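Local structure of hypothetical protein PH1789 (Pyrococcus horikoshii, 1WR2) at residues Y207-L213 against D229-K235; A5-E10 against L204-I208. The protein is of unknown function but belongs by sequence to the ATP-grasp family, whose fold is built from two alpha/beta lobes. All coordinates share one frame. Residue numbers count along the deposited sequence, not the author numbering.

Contact 1 of 2, residues Y207-L213 against D229-K235; sequences YIKEMDL and DSRIILK
Strands 210-213 and 230-234 run antiparallel, their axes 4.8 Å apart at 173°. M211 opposite I232 and L213 opposite S230 are non-hydrogen-bonded pairs (CA to CA 4.3 and 4.4 Å); E210 with I233 and D212 with R231 are hydrogen-bonded ones. I233 N gives to E210 O (2.8 Å), D212 N to R231 O (3.0 Å) and R231 N to D212 O (3.2 Å), whose oxygen also takes S230 OG (2.9 Å). A classic beta bulge interrupts the register: K209 N (2.8 Å) and E210 N (3.3 Å) both bond to I233 O, K209 having helical phi/psi of -87/-53°. Beyond it K235 N reaches Y207 O at 2.7 Å. These two strands form a hairpin within the large antiparallel sheet of this ATP-grasp protein, between strands 19-20 and 120-129. On one face salt bridges join R231 (chi1 p) NH2 to E210 OE2 (2.6 Å) and NE to D212 OD2 (3.4 Å); K209 NZ adds a weak one to E210 OE1 (3.3 Å). M211, I232, L213 and S230 point to the other, mostly apolar face, under helices 22-30 and 187-203, M211 CB lying 3.9 Å from I232 CG1. I208 CG1 approaches I232 CG2 at 4.2 Å.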
ATOM      1  N   TYR A 207       3.408  -5.968  17.140  1.00 44.59           N
ATOM      2  CA  TYR A 207       2.432  -6.536  16.218  1.00 45.33           C
ATOM      3  C   TYR A 207       2.969  -6.811  14.819  1.00 44.55           C
ATOM      4  O   TYR A 207       2.813  -7.912  14.285  1.00 43.45           O
ATOM      5  CB  TYR A 207       1.231  -5.600  16.081  1.00 47.83           C
ATOM      6  CG  TYR A 207       0.396  -5.458  17.327  1.00 52.85           C
ATOM      7  CD1 TYR A 207      -0.364  -6.525  17.808  1.00 54.74           C
ATOM      8  CD2 TYR A 207       0.362  -4.255  18.028  1.00 54.54           C
ATOM      9  CE1 TYR A 207      -1.140  -6.394  18.955  1.00 58.01           C
ATOM     10  CE2 TYR A 207      -0.408  -4.113  19.176  1.00 57.76           C
ATOM     11  CZ  TYR A 207      -1.157  -5.184  19.633  1.00 58.77           C
ATOM     12  OH  TYR A 207      -1.920  -5.042  20.769  1.00 62.67           O
ATOM     13  N   ILE A 208       3.593  -5.793  14.232  1.00 42.54           N
ATOM     14  CA  ILE A 208       4.114  -5.865  12.870  1.00 40.69           C
ATOM     15  C   ILE A 208       5.531  -6.413  12.694  1.00 40.28           C
ATOM     16  O   ILE A 208       6.478  -5.962  13.340  1.00 38.30           O
ATOM     17  CB  ILE A 208       4.040  -4.467  12.218  1.00 41.89           C
ATOM     18  CG1 ILE A 208       2.606  -3.949  12.309  1.00 39.19           C
ATOM     19  CG2 ILE A 208       4.520  -4.519  10.762  1.00 39.41           C
ATOM     20  CD1 ILE A 208       2.475  -2.467  12.052  1.00 38.27           C
ATOM     21  N   LYS A 209       5.662  -7.400  11.814  1.00 38.12           N
ATOM     22  CA  LYS A 209       6.959  -7.995  11.507  1.00 38.79           C
ATOM     23  C   LYS A 209       7.586  -7.145  10.404  1.00 38.14           C
ATOM     24  O   LYS A 209       8.726  -6.686  10.524  1.00 38.26           O
ATOM     25  CB  LYS A 209       6.774  -9.431  11.018  1.00 38.85           C
ATOM     26  CG  LYS A 209       8.054 -10.157  10.648  1.00 41.87           C
ATOM     27  CD  LYS A 209       7.738 -11.591  10.207  1.00 46.53           C
ATOM     28  CE  LYS A 209       8.997 -12.393   9.895  1.00 47.05           C
ATOM     29  NZ  LYS A 209       9.734 -11.829   8.733  1.00 50.23           N
ATOM     30  N   GLU A 210       6.831  -6.939   9.327  1.00 34.87           N
ATOM     31  CA  GLU A 210       7.304  -6.133   8.209  1.00 35.66           C
ATOM     32  C   GLU A 210       6.150  -5.548   7.406  1.00 34.07           C
ATOM     33  O   GLU A 210       5.008  -5.983   7.524  1.00 31.46           O
ATOM     34  CB  GLU A 210       8.225  -6.960   7.301  1.00 36.55           C
ATOM     35  CG  GLU A 210       7.671  -8.312   6.902  1.00 43.12           C
ATOM     36  CD  GLU A 210       8.664  -9.133   6.107  1.00 43.47           C
ATOM     37  OE1 GLU A 210       9.800  -9.338   6.589  1.00 47.68           O
ATOM     38  OE2 GLU A 210       8.308  -9.578   5.000  1.00 45.31           O
ATOM     39  N   MET A 211       6.449  -4.542   6.596  1.00 32.90           N
ATOM     40  CA  MET A 211       5.413  -3.927   5.785  1.00 34.20           C
ATOM     41  C   MET A 211       6.029  -3.010   4.746  1.00 33.27           C
ATOM     42  O   MET A 211       7.237  -2.785   4.717  1.00 29.99           O
ATOM     43  CB  MET A 211       4.471  -3.106   6.674  1.00 34.66           C
ATOM     44  CG  MET A 211       5.119  -1.841   7.237  1.00 34.98           C
ATOM     45  SD  MET A 211       4.122  -0.963   8.461  1.00 39.61           S
ATOM     46  CE  MET A 211       3.011  -0.057   7.438  1.00 35.39           C
ATOM     47  N   ASP A 212       5.182  -2.485   3.880  1.00 35.69           N
ATOM     48  CA  ASP A 212       5.638  -1.539   2.889  1.00 37.27           C
ATOM     49  C   ASP A 212       4.450  -0.821   2.310  1.00 35.76           C
ATOM     50  O   ASP A 212       3.302  -1.230   2.503  1.00 34.16           O
ATOM     51  CB  ASP A 212       6.444  -2.218   1.776  1.00 39.26           C
ATOM     52  CG  ASP A 212       5.624  -3.193   0.970  1.00 42.71           C
ATOM     53  OD1 ASP A 212       4.580  -2.788   0.410  1.00 45.20           O
ATOM     54  OD2 ASP A 212       6.032  -4.368   0.892  1.00 45.94           O
ATOM     55  N   LEU A 213       4.749   0.292   1.656  1.00 33.12           N
ATOM     56  CA  LEU A 213       3.755   1.101   0.986  1.00 32.39           C
ATOM     57  C   LEU A 213       4.365   1.061  -0.401  1.00 31.53           C
ATOM     58  O   LEU A 213       5.421   1.651  -0.629  1.00 30.29           O
ATOM     59  CB  LEU A 213       3.763   2.531   1.521  1.00 33.96           C
ATOM     60  CG  LEU A 213       3.782   2.818   3.023  1.00 35.37           C
ATOM     61  CD1 LEU A 213       3.357   4.258   3.212  1.00 33.23           C
ATOM     62  CD2 LEU A 213       2.864   1.893   3.792  1.00 37.49           C
ATOM     63  N   ASP A 229      -0.854   0.919  -2.970  1.00 33.40           N
ATOM     64  CA  ASP A 229      -1.014  -0.449  -2.481  1.00 33.92           C
ATOM     65  C   ASP A 229      -0.157  -0.544  -1.228  1.00 34.38           C
ATOM     66  O   ASP A 229       0.721   0.293  -1.014  1.00 34.76           O
ATOM     67  CB  ASP A 229      -0.520  -1.455  -3.524  1.00 34.72           C
ATOM     68  CG  ASP A 229      -1.092  -2.850  -3.315  1.00 37.69           C
ATOM     69  OD1 ASP A 229      -1.423  -3.203  -2.167  1.00 38.69           O
ATOM     70  OD2 ASP A 229      -1.203  -3.607  -4.300  1.00 37.12           O
ATOM     71  N   SER A 230      -0.406  -1.554  -0.407  1.00 34.37           N
ATOM     72  CA  SER A 230       0.350  -1.741   0.825  1.00 35.37           C
ATOM     73  C   SER A 230       0.223  -3.171   1.327  1.00 36.13           C
ATOM     74  O   SER A 230      -0.789  -3.837   1.096  1.00 33.94           O
ATOM     75  CB  SER A 230      -0.157  -0.790   1.915  1.00 33.50           C
ATOM     76  OG  SER A 230       0.484  -1.028   3.160  1.00 31.16           O
ATOM     77  N   ARG A 231       1.260  -3.641   2.006  1.00 35.40           N
ATOM     78  CA  ARG A 231       1.232  -4.980   2.564  1.00 36.65           C
ATOM     79  C   ARG A 231       1.768  -4.917   3.985  1.00 34.97           C
ATOM     80  O   ARG A 231       2.717  -4.182   4.275  1.00 31.11           O
ATOM     81  CB  ARG A 231       2.070  -5.952   1.728  1.00 40.95           C
ATOM     82  CG  ARG A 231       3.557  -5.733   1.805  1.00 48.63           C
ATOM     83  CD  ARG A 231       4.294  -6.938   1.243  1.00 53.90           C
ATOM     84  NE  ARG A 231       5.309  -7.421   2.175  1.00 57.53           N
ATOM     85  CZ  ARG A 231       5.540  -8.708   2.424  1.00 58.90           C
ATOM     86  NH1 ARG A 231       4.824  -9.645   1.812  1.00 57.02           N
ATOM     87  NH2 ARG A 231       6.493  -9.059   3.280  1.00 58.48           N
ATOM     88  N   ILE A 232       1.124  -5.661   4.874  1.00 33.08           N
ATOM     89  CA  ILE A 232       1.538  -5.715   6.266  1.00 34.14           C
ATOM     90  C   ILE A 232       1.565  -7.178   6.693  1.00 32.80           C
ATOM     91  O   ILE A 232       0.592  -7.909   6.489  1.00 28.41           O
ATOM     92  CB  ILE A 232       0.562  -4.936   7.184  1.00 33.90           C
ATOM     93  CG1 ILE A 232       0.570  -3.446   6.822  1.00 34.65           C
ATOM     94  CG2 ILE A 232       0.955  -5.112   8.642  1.00 33.19           C
ATOM     95  CD1 ILE A 232      -0.384  -2.602   7.661  1.00 33.77           C
ATOM     96  N   ILE A 233       2.699  -7.601   7.253  1.00 33.15           N
ATOM     97  CA  ILE A 233       2.862  -8.966   7.747  1.00 32.70           C
ATOM     98  C   ILE A 233       2.945  -8.865   9.268  1.00 34.86           C
ATOM     99  O   ILE A 233       3.817  -8.182   9.809  1.00 31.47           O
ATOM    100  CB  ILE A 233       4.157  -9.624   7.226  1.00 32.44           C
ATOM    101  CG1 ILE A 233       4.141  -9.678   5.694  1.00 34.42           C
ATOM    102  CG2 ILE A 233       4.298 -11.025   7.823  1.00 33.74           C
ATOM    103  CD1 ILE A 233       2.904 -10.339   5.104  1.00 37.00           C
ATOM    104  N   LEU A 234       2.030  -9.545   9.949  1.00 37.41           N
ATOM    105  CA  LEU A 234       1.979  -9.514  11.401  1.00 40.62           C
ATOM    106  C   LEU A 234       2.765 -10.638  12.064  1.00 43.51           C
ATOM    107  O   LEU A 234       3.051 -11.670  11.453  1.00 42.67           O
ATOM    108  CB  LEU A 234       0.520  -9.569  11.860  1.00 39.11           C
ATOM    109  CG  LEU A 234      -0.393  -8.446  11.359  1.00 38.24           C
ATOM    110  CD1 LEU A 234      -1.841  -8.781  11.707  1.00 38.42           C
ATOM    111  CD2 LEU A 234       0.024  -7.116  11.980  1.00 38.33           C
ATOM    112  N   LYS A 235       3.118 -10.408  13.324  1.00 47.48           N
ATOM    113  CA  LYS A 235       3.845 -11.382  14.123  1.00 51.03           C
ATOM    114  C   LYS A 235       2.813 -12.188  14.895  1.00 53.84           C
ATOM    115  O   LYS A 235       1.847 -11.635  15.423  1.00 53.85           O
ATOM    116  CB  LYS A 235       4.801 -10.673  15.091  1.00 51.52           C
ATOM    117  CG  LYS A 235       6.011 -10.059  14.399  1.00 51.81           C
ATOM    118  CD  LYS A 235       6.433  -8.729  15.008  1.00 50.99           C
ATOM    119  CE  LYS A 235       7.177  -8.896  16.308  1.00 49.46           C
ATOM    120  NZ  LYS A 235       7.814  -7.609  16.682  1.00 46.68           N
TER

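Contact 2 of 2, residues A5-E10 against L204-I208; sequences AVRVIE and LKDYI
One side of helix 3-14 leans on the turn that follows helix 187-203. Residues 5-10 are regular alpha helix, with I9 N to A5 O at 2.9 Å and E10 N to V6 O at 2.8 Å. Residues 205-207 keep helical phi/psi, and L204 O accepts both Y207 N (2.8 Å) and I208 N (3.0 Å), a tight curl that sends the L204 and Y207 side chains toward the helix. CA atoms come no nearer than 7.7 Å (I9 to Y207), so side chains alone bridge the gap. The fork of L204, chi1 m and chi2 t, lies against A5, V6 and I9: CD1 is 4.2 Å from A5 CB and 3.8 Å from I9 CD1, and CD2 is 4.0 Å from V6 CG2. Beside it the Y207 ring, chi1 m, lies along V6, I9 and E10, with CZ 4.0 Å from V6 CG1 and E10 OE2 at the ring edge 3.2 Å from CE1. V6 and I9 each meet both knobs with separate branches; I9, an extended m,t rotamer, touches L204 through CD1 and Y207 through CG2, 3.8 Å from the ring's CD1. Around this apolar seam, V28 of helix 22-30 meets L204, M1 touches V6 and Y207, and L234 of strand 225-234 lies against I9.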
ATOM      1  N   ALA A   5      -6.247   0.676  14.730  1.00 51.53           N
ATOM      2  CA  ALA A   5      -5.206  -0.150  14.128  1.00 51.17           C
ATOM      3  C   ALA A   5      -5.085  -1.473  14.868  1.00 49.59           C
ATOM      4  O   ALA A   5      -5.046  -2.534  14.251  1.00 49.32           O
ATOM      5  CB  ALA A   5      -3.863   0.592  14.151  1.00 50.89           C
ATOM      6  N   VAL A   6      -5.028  -1.403  16.194  1.00 49.15           N
ATOM      7  CA  VAL A   6      -4.912  -2.598  17.023  1.00 50.53           C
ATOM      8  C   VAL A   6      -6.135  -3.490  16.835  1.00 50.35           C
ATOM      9  O   VAL A   6      -6.054  -4.712  16.954  1.00 50.02           O
ATOM     10  CB  VAL A   6      -4.789  -2.229  18.528  1.00 51.14           C
ATOM     11  CG1 VAL A   6      -4.759  -3.494  19.377  1.00 50.97           C
ATOM     12  CG2 VAL A   6      -3.529  -1.411  18.764  1.00 51.25           C
ATOM     13  N   ARG A   7      -7.265  -2.864  16.532  1.00 52.13           N
ATOM     14  CA  ARG A   7      -8.517  -3.583  16.335  1.00 54.28           C
ATOM     15  C   ARG A   7      -8.446  -4.424  15.063  1.00 54.21           C
ATOM     16  O   ARG A   7      -8.678  -5.634  15.088  1.00 55.13           O
ATOM     17  CB  ARG A   7      -9.673  -2.589  16.228  1.00 57.31           C
ATOM     18  CG  ARG A   7     -11.037  -3.168  16.585  1.00 61.77           C
ATOM     19  CD  ARG A   7     -12.115  -2.574  15.699  1.00 65.21           C
ATOM     20  NE  ARG A   7     -12.093  -3.192  14.376  1.00 69.67           N
ATOM     21  CZ  ARG A   7     -12.673  -2.679  13.296  1.00 70.93           C
ATOM     22  NH1 ARG A   7     -13.323  -1.527  13.375  1.00 71.99           N
ATOM     23  NH2 ARG A   7     -12.610  -3.325  12.139  1.00 72.53           N
ATOM     24  N   VAL A   8      -8.118  -3.774  13.951  1.00 52.98           N
ATOM     25  CA  VAL A   8      -8.013  -4.465  12.674  1.00 50.87           C
ATOM     26  C   VAL A   8      -6.946  -5.551  12.769  1.00 49.75           C
ATOM     27  O   VAL A   8      -7.135  -6.662  12.273  1.00 50.22           O
ATOM     28  CB  VAL A   8      -7.658  -3.478  11.538  1.00 50.84           C
ATOM     29  CG1 VAL A   8      -7.712  -4.185  10.194  1.00 50.23           C
ATOM     30  CG2 VAL A   8      -8.624  -2.302  11.556  1.00 50.41           C
ATOM     31  N   ILE A   9      -5.828  -5.233  13.416  1.00 48.33           N
ATOM     32  CA  ILE A   9      -4.747  -6.201  13.577  1.00 48.37           C
ATOM     33  C   ILE A   9      -5.207  -7.416  14.385  1.00 50.44           C
ATOM     34  O   ILE A   9      -5.061  -8.560  13.943  1.00 48.95           O
ATOM     35  CB  ILE A   9      -3.524  -5.559  14.271  1.00 46.12           C
ATOM     36  CG1 ILE A   9      -2.851  -4.566  13.318  1.00 44.84           C
ATOM     37  CG2 ILE A   9      -2.541  -6.632  14.694  1.00 45.80           C
ATOM     38  CD1 ILE A   9      -1.688  -3.809  13.926  1.00 44.30           C
ATOM     39  N   GLU A  10      -5.762  -7.171  15.569  1.00 53.69           N
ATOM     40  CA  GLU A  10      -6.243  -8.258  16.420  1.00 57.23           C
ATOM     41  C   GLU A  10      -7.206  -9.160  15.654  1.00 58.00           C
ATOM     42  O   GLU A  10      -7.080 -10.388  15.671  1.00 58.19           O
ATOM     43  CB  GLU A  10      -6.955  -7.697  17.657  1.00 59.52           C
ATOM     44  CG  GLU A  10      -6.036  -7.174  18.755  1.00 64.16           C
ATOM     45  CD  GLU A  10      -5.054  -8.227  19.256  1.00 67.31           C
ATOM     46  OE1 GLU A  10      -5.424  -9.420  19.306  1.00 69.78           O
ATOM     47  OE2 GLU A  10      -3.914  -7.859  19.614  1.00 69.09           O
ATOM     48  N   LEU A 204       3.191  -0.051  17.081  1.00 40.43           N
ATOM     49  CA  LEU A 204       2.837  -1.443  16.868  1.00 40.80           C
ATOM     50  C   LEU A 204       4.016  -2.391  16.702  1.00 41.07           C
ATOM     51  O   LEU A 204       3.866  -3.454  16.100  1.00 39.47           O
ATOM     52  CB  LEU A 204       1.941  -1.538  15.634  1.00 40.90           C
ATOM     53  CG  LEU A 204       0.798  -0.519  15.547  1.00 39.39           C
ATOM     54  CD1 LEU A 204       0.200  -0.555  14.148  1.00 40.62           C
ATOM     55  CD2 LEU A 204      -0.258  -0.817  16.599  1.00 40.21           C
ATOM     56  N   LYS A 205       5.181  -2.030  17.235  1.00 42.37           N
ATOM     57  CA  LYS A 205       6.350  -2.889  17.078  1.00 45.59           C
ATOM     58  C   LYS A 205       6.182  -4.344  17.519  1.00 45.64           C
ATOM     59  O   LYS A 205       6.863  -5.230  16.998  1.00 44.77           O
ATOM     60  CB  LYS A 205       7.581  -2.274  17.758  1.00 48.27           C
ATOM     61  CG  LYS A 205       7.441  -1.949  19.227  1.00 53.83           C
ATOM     62  CD  LYS A 205       8.787  -1.474  19.765  1.00 56.55           C
ATOM     63  CE  LYS A 205       8.655  -0.828  21.135  1.00 60.34           C
ATOM     64  NZ  LYS A 205       7.900   0.463  21.068  1.00 62.46           N
ATOM     65  N   ASP A 206       5.282  -4.610  18.459  1.00 46.20           N
ATOM     66  CA  ASP A 206       5.081  -5.990  18.895  1.00 47.36           C
ATOM     67  C   ASP A 206       4.101  -6.725  17.983  1.00 46.28           C
ATOM     68  O   ASP A 206       3.985  -7.953  18.038  1.00 44.38           O
ATOM     69  CB  ASP A 206       4.572  -6.034  20.338  1.00 51.13           C
ATOM     70  CG  ASP A 206       5.651  -5.688  21.342  1.00 54.23           C
ATOM     71  OD1 ASP A 206       6.719  -6.336  21.310  1.00 55.57           O
ATOM     72  OD2 ASP A 206       5.431  -4.770  22.162  1.00 57.30           O
ATOM     73  N   TYR A 207       3.408  -5.968  17.140  1.00 44.59           N
ATOM     74  CA  TYR A 207       2.432  -6.536  16.218  1.00 45.33           C
ATOM     75  C   TYR A 207       2.969  -6.811  14.819  1.00 44.55           C
ATOM     76  O   TYR A 207       2.813  -7.912  14.285  1.00 43.45           O
ATOM     77  CB  TYR A 207       1.231  -5.600  16.081  1.00 47.83           C
ATOM     78  CG  TYR A 207       0.396  -5.458  17.327  1.00 52.85           C
ATOM     79  CD1 TYR A 207      -0.364  -6.525  17.808  1.00 54.74           C
ATOM     80  CD2 TYR A 207       0.362  -4.255  18.028  1.00 54.54           C
ATOM     81  CE1 TYR A 207      -1.140  -6.394  18.955  1.00 58.01           C
ATOM     82  CE2 TYR A 207      -0.408  -4.113  19.176  1.00 57.76           C
ATOM     83  CZ  TYR A 207      -1.157  -5.184  19.633  1.00 58.77           C
ATOM     84  OH  TYR A 207      -1.920  -5.042  20.769  1.00 62.67           O
ATOM     85  N   ILE A 208       3.593  -5.793  14.232  1.00 42.54           N
ATOM     86  CA  ILE A 208       4.114  -5.865  12.870  1.00 40.69           C
ATOM     87  C   ILE A 208       5.531  -6.413  12.694  1.00 40.28           C
ATOM     88  O   ILE A 208       6.478  -5.962  13.340  1.00 38.30           O
ATOM     89  CB  ILE A 208       4.040  -4.467  12.218  1.00 41.89           C
ATOM     90  CG1 ILE A 208       2.606  -3.949  12.309  1.00 39.19           C
ATOM     91  CG2 ILE A 208       4.520  -4.519  10.762  1.00 39.41           C
ATOM     92  CD1 ILE A 208       2.475  -2.467  12.052  1.00 38.27           C
TER

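In the fold
From the N terminus, the chain enters helix 3-14 and passes through most of the fold before helix 187-203 ends at the turn 204-208; there contact 2 closes a loop of 193 residues. Strand 208-218 starts at once, and contact 1 closes the much shorter hairpin when 229-235 returns alongside it. The two loops follow one another, overlapping at the shared residues Y207 and I208. Their centres are 10 Å apart, and they touch: K235 NZ lies 2.6 Å from K205 O, a probable hydrogen bond, and L234 CD1 packs 3.7 Å from I9 CG2. The N-terminal helix, the end of helix 187-203 and the C-terminal hairpin therefore meet in one corner.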